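Local coordinates for protein ornithine carbamoyltransferase, mitochondrial (Coccidioides immitis, PDB 3SDS) that catalyses the transfer of the carbamoyl group from carbamoyl phosphate to L-ornithine, giving L-citrulline and phosphate in arginine biosynthesis, and works as a homotrimer, at residues W302-C307 with S325-E330. Residues are numbered along the deposited sequence; the frame is centred on the assembly and turned at random.
Sequences WKFMHC and SLVFPE
Glu330 reaches from the first turn of helix 327-347 to the backbone of His306, whose N gives a hydrogen bond to Glu330 OE1 (3.3 Å, N-H...O angle 140°) through the syn lone pair. The side chain spans this gap because CG stands anti to the backbone N (chi1 -175°) and the chain stays extended beyond it. The Met305 side chain runs obliquely across that of Glu330: it bends at the last torsion, and CE lies 3.6 Å from Glu330 OE2. Nearer the backbone, Met305 CG touches Leu326 CD1, a methyl that also meets Lys303 CB, so that the leucine, directed at the strand, sets this branch against both side chains. Leu326, the N-cap residue of the helix, gives its backbone N to Phe304 O in a nearly straight bond of 3.0 Å, beside a single beta bridge between Phe304 and Ser325. Phe304 and Val327 point the same way, side by side, with ring atom CE2 4.1 Å from Val327 CG2; that methyl also packs against His306 CB. Ser325 OG sits at the edge of the Phe304 ring, in its plane, and is hydrogen-bonded to Phe320 O. Cys307, probably the proton acceptor and part of the carbamoyl phosphate site, has CB 4.2 Å from Glu330 OE2, which also lies near the Asp162 carboxylate. Strand 303-306 is one of two edge strands of the chain's five-stranded parallel sheet in the ornithine-binding domain, beside strand 261-264; helix 317-320 packs on Phe304 and Val327, and helix 156-169 on Met305 and Glu330.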
ATOM      1  N   TRP A 302      41.455   6.799   5.326  1.00 57.74           N
ATOM      2  CA  TRP A 302      40.416   5.872   5.795  1.00 55.63           C
ATOM      3  C   TRP A 302      39.012   6.421   5.550  1.00 54.55           C
ATOM      4  O   TRP A 302      38.787   7.633   5.622  1.00 55.20           O
ATOM      5  CB  TRP A 302      40.613   5.510   7.275  1.00 55.67           C
ATOM      6  CG  TRP A 302      40.444   6.673   8.217  1.00 56.20           C
ATOM      7  CD1 TRP A 302      41.388   7.597   8.552  1.00 57.36           C
ATOM      8  CD2 TRP A 302      39.258   7.033   8.934  1.00 55.31           C
ATOM      9  NE1 TRP A 302      40.866   8.510   9.429  1.00 57.76           N
ATOM     10  CE2 TRP A 302      39.559   8.195   9.680  1.00 56.48           C
ATOM     11  CE3 TRP A 302      37.964   6.493   9.010  1.00 54.39           C
ATOM     12  CZ2 TRP A 302      38.619   8.827  10.502  1.00 56.10           C
ATOM     13  CZ3 TRP A 302      37.027   7.118   9.829  1.00 54.50           C
ATOM     14  CH2 TRP A 302      37.365   8.280  10.567  1.00 55.31           C
ATOM     15  N   LYS A 303      38.074   5.521   5.263  1.00 52.81           N
ATOM     16  CA  LYS A 303      36.705   5.894   4.905  1.00 51.44           C
ATOM     17  C   LYS A 303      35.735   5.427   5.986  1.00 50.47           C
ATOM     18  O   LYS A 303      36.030   4.490   6.723  1.00 50.57           O
ATOM     19  CB  LYS A 303      36.337   5.257   3.556  1.00 51.00           C
ATOM     20  CG  LYS A 303      37.252   5.604   2.368  1.00 51.81           C
ATOM     21  CD  LYS A 303      37.002   7.031   1.903  1.00 54.86           C
ATOM     22  CE  LYS A 303      37.397   7.251   0.450  1.00 57.17           C
ATOM     23  NZ  LYS A 303      38.709   7.955   0.284  1.00 59.36           N
ATOM     24  N   PHE A 304      34.573   6.058   6.072  1.00 49.86           N
ATOM     25  CA  PHE A 304      33.611   5.735   7.118  1.00 49.33           C
ATOM     26  C   PHE A 304      32.287   5.162   6.590  1.00 48.74           C
ATOM     27  O   PHE A 304      31.756   5.633   5.565  1.00 48.68           O
ATOM     28  CB  PHE A 304      33.344   6.966   7.990  1.00 50.12           C
ATOM     29  CG  PHE A 304      32.300   6.743   9.044  1.00 49.61           C
ATOM     30  CD1 PHE A 304      32.587   5.981  10.178  1.00 48.78           C
ATOM     31  CD2 PHE A 304      31.021   7.275   8.895  1.00 48.32           C
ATOM     32  CE1 PHE A 304      31.619   5.764  11.151  1.00 48.23           C
ATOM     33  CE2 PHE A 304      30.045   7.062   9.863  1.00 47.78           C
ATOM     34  CZ  PHE A 304      30.342   6.298  10.988  1.00 48.50           C
ATOM     35  N   MET A 305      31.763   4.162   7.312  1.00 48.40           N
ATOM     36  CA  MET A 305      30.519   3.447   6.972  1.00 47.37           C
ATOM     37  C   MET A 305      29.641   3.142   8.208  1.00 48.26           C
ATOM     38  O   MET A 305      30.144   2.731   9.259  1.00 48.89           O
ATOM     39  CB  MET A 305      30.842   2.155   6.223  1.00 45.96           C
ATOM     40  CG  MET A 305      31.393   2.366   4.815  1.00 44.91           C
ATOM     41  SD  MET A 305      31.812   0.841   3.942  1.00 42.95           S
ATOM     42  CE  MET A 305      30.174   0.133   3.759  1.00 42.42           C
ATOM     43  N   HIS A 306      28.330   3.335   8.050  1.00 48.71           N
ATOM     44  CA  HIS A 306      27.299   3.142   9.079  1.00 49.59           C
ATOM     45  C   HIS A 306      26.006   2.860   8.290  1.00 49.89           C
ATOM     46  O   HIS A 306      25.702   3.552   7.328  1.00 49.86           O
ATOM     47  CB  HIS A 306      27.179   4.439   9.890  1.00 50.48           C
ATOM     48  CG  HIS A 306      26.289   4.363  11.101  1.00 51.12           C
ATOM     49  ND1 HIS A 306      25.067   3.724  11.108  1.00 50.82           N
ATOM     50  CD2 HIS A 306      26.422   4.919  12.331  1.00 51.93           C
ATOM     51  CE1 HIS A 306      24.507   3.852  12.300  1.00 51.01           C
ATOM     52  NE2 HIS A 306      25.306   4.579  13.059  1.00 51.41           N
ATOM     53  N   CYS A 307      25.239   1.844   8.658  1.00 50.94           N
ATOM     54  CA  CYS A 307      24.087   1.469   7.826  1.00 52.03           C
ATOM     55  C   CYS A 307      22.764   2.217   8.081  1.00 53.01           C
ATOM     56  O   CYS A 307      21.748   1.892   7.461  1.00 53.08           O
ATOM     57  CB  CYS A 307      23.841  -0.034   7.895  1.00 51.40           C
ATOM     58  SG  CYS A 307      23.241  -0.551   9.497  1.00 56.63           S
ATOM     59  N   SER A 325      33.062  10.016   4.292  1.00 50.35           N
ATOM     60  CA  SER A 325      31.870   9.277   4.664  1.00 48.84           C
ATOM     61  C   SER A 325      31.085   8.769   3.469  1.00 47.71           C
ATOM     62  O   SER A 325      30.574   9.551   2.685  1.00 48.08           O
ATOM     63  CB  SER A 325      30.995  10.140   5.559  1.00 49.59           C
ATOM     64  OG  SER A 325      29.830   9.455   5.979  1.00 48.91           O
ATOM     65  N   LEU A 326      30.987   7.447   3.351  1.00 46.54           N
ATOM     66  CA  LEU A 326      30.298   6.792   2.233  1.00 45.54           C
ATOM     67  C   LEU A 326      28.834   6.434   2.578  1.00 45.08           C
ATOM     68  O   LEU A 326      28.160   5.677   1.851  1.00 44.24           O
ATOM     69  CB  LEU A 326      31.054   5.530   1.816  1.00 44.82           C
ATOM     70  CG  LEU A 326      32.551   5.596   1.547  1.00 45.31           C
ATOM     71  CD1 LEU A 326      33.082   4.166   1.361  1.00 44.09           C
ATOM     72  CD2 LEU A 326      32.840   6.458   0.334  1.00 44.60           C
ATOM     73  N   VAL A 327      28.373   7.005   3.692  1.00 45.33           N
ATOM     74  CA  VAL A 327      27.052   6.796   4.277  1.00 44.74           C
ATOM     75  C   VAL A 327      25.835   6.856   3.300  1.00 44.43           C
ATOM     76  O   VAL A 327      25.027   5.915   3.249  1.00 44.07           O
ATOM     77  CB  VAL A 327      26.906   7.734   5.516  1.00 45.73           C
ATOM     78  CG1 VAL A 327      25.509   8.325   5.636  1.00 46.64           C
ATOM     79  CG2 VAL A 327      27.312   6.999   6.771  1.00 44.53           C
ATOM     80  N   PHE A 328      25.712   7.928   2.524  1.00 44.70           N
ATOM     81  CA  PHE A 328      24.572   8.085   1.608  1.00 44.35           C
ATOM     82  C   PHE A 328      24.646   7.175   0.353  1.00 43.50           C
ATOM     83  O   PHE A 328      23.652   6.518  -0.016  1.00 42.38           O
ATOM     84  CB  PHE A 328      24.363   9.566   1.247  1.00 45.42           C
ATOM     85  CG  PHE A 328      24.121  10.449   2.449  1.00 46.52           C
ATOM     86  CD1 PHE A 328      22.919  10.367   3.167  1.00 47.08           C
ATOM     87  CD2 PHE A 328      25.106  11.334   2.890  1.00 47.48           C
ATOM     88  CE1 PHE A 328      22.693  11.169   4.294  1.00 47.27           C
ATOM     89  CE2 PHE A 328      24.900  12.130   4.023  1.00 48.68           C
ATOM     90  CZ  PHE A 328      23.684  12.052   4.723  1.00 48.56           C
ATOM     91  N   PRO A 329      25.817   7.116  -0.306  1.00 43.57           N
ATOM     92  CA  PRO A 329      25.900   6.092  -1.353  1.00 42.93           C
ATOM     93  C   PRO A 329      25.562   4.679  -0.838  1.00 41.79           C
ATOM     94  O   PRO A 329      24.858   3.937  -1.530  1.00 41.32           O
ATOM     95  CB  PRO A 329      27.361   6.187  -1.808  1.00 43.37           C
ATOM     96  CG  PRO A 329      27.685   7.651  -1.600  1.00 44.20           C
ATOM     97  CD  PRO A 329      27.006   7.992  -0.303  1.00 44.23           C
ATOM     98  N   GLU A 330      26.037   4.340   0.366  1.00 41.36           N
ATOM     99  CA  GLU A 330      25.779   3.044   1.001  1.00 40.16           C
ATOM    100  C   GLU A 330      24.281   2.801   1.210  1.00 39.62           C
ATOM    101  O   GLU A 330      23.797   1.677   1.029  1.00 38.60           O
ATOM    102  CB  GLU A 330      26.496   2.980   2.347  1.00 40.54           C
ATOM    103  CG  GLU A 330      26.403   1.634   3.044  1.00 40.74           C
ATOM    104  CD  GLU A 330      26.943   1.640   4.471  1.00 42.47           C
ATOM    105  OE1 GLU A 330      27.413   2.701   4.950  1.00 42.56           O
ATOM    106  OE2 GLU A 330      26.888   0.565   5.123  1.00 43.24           O
TER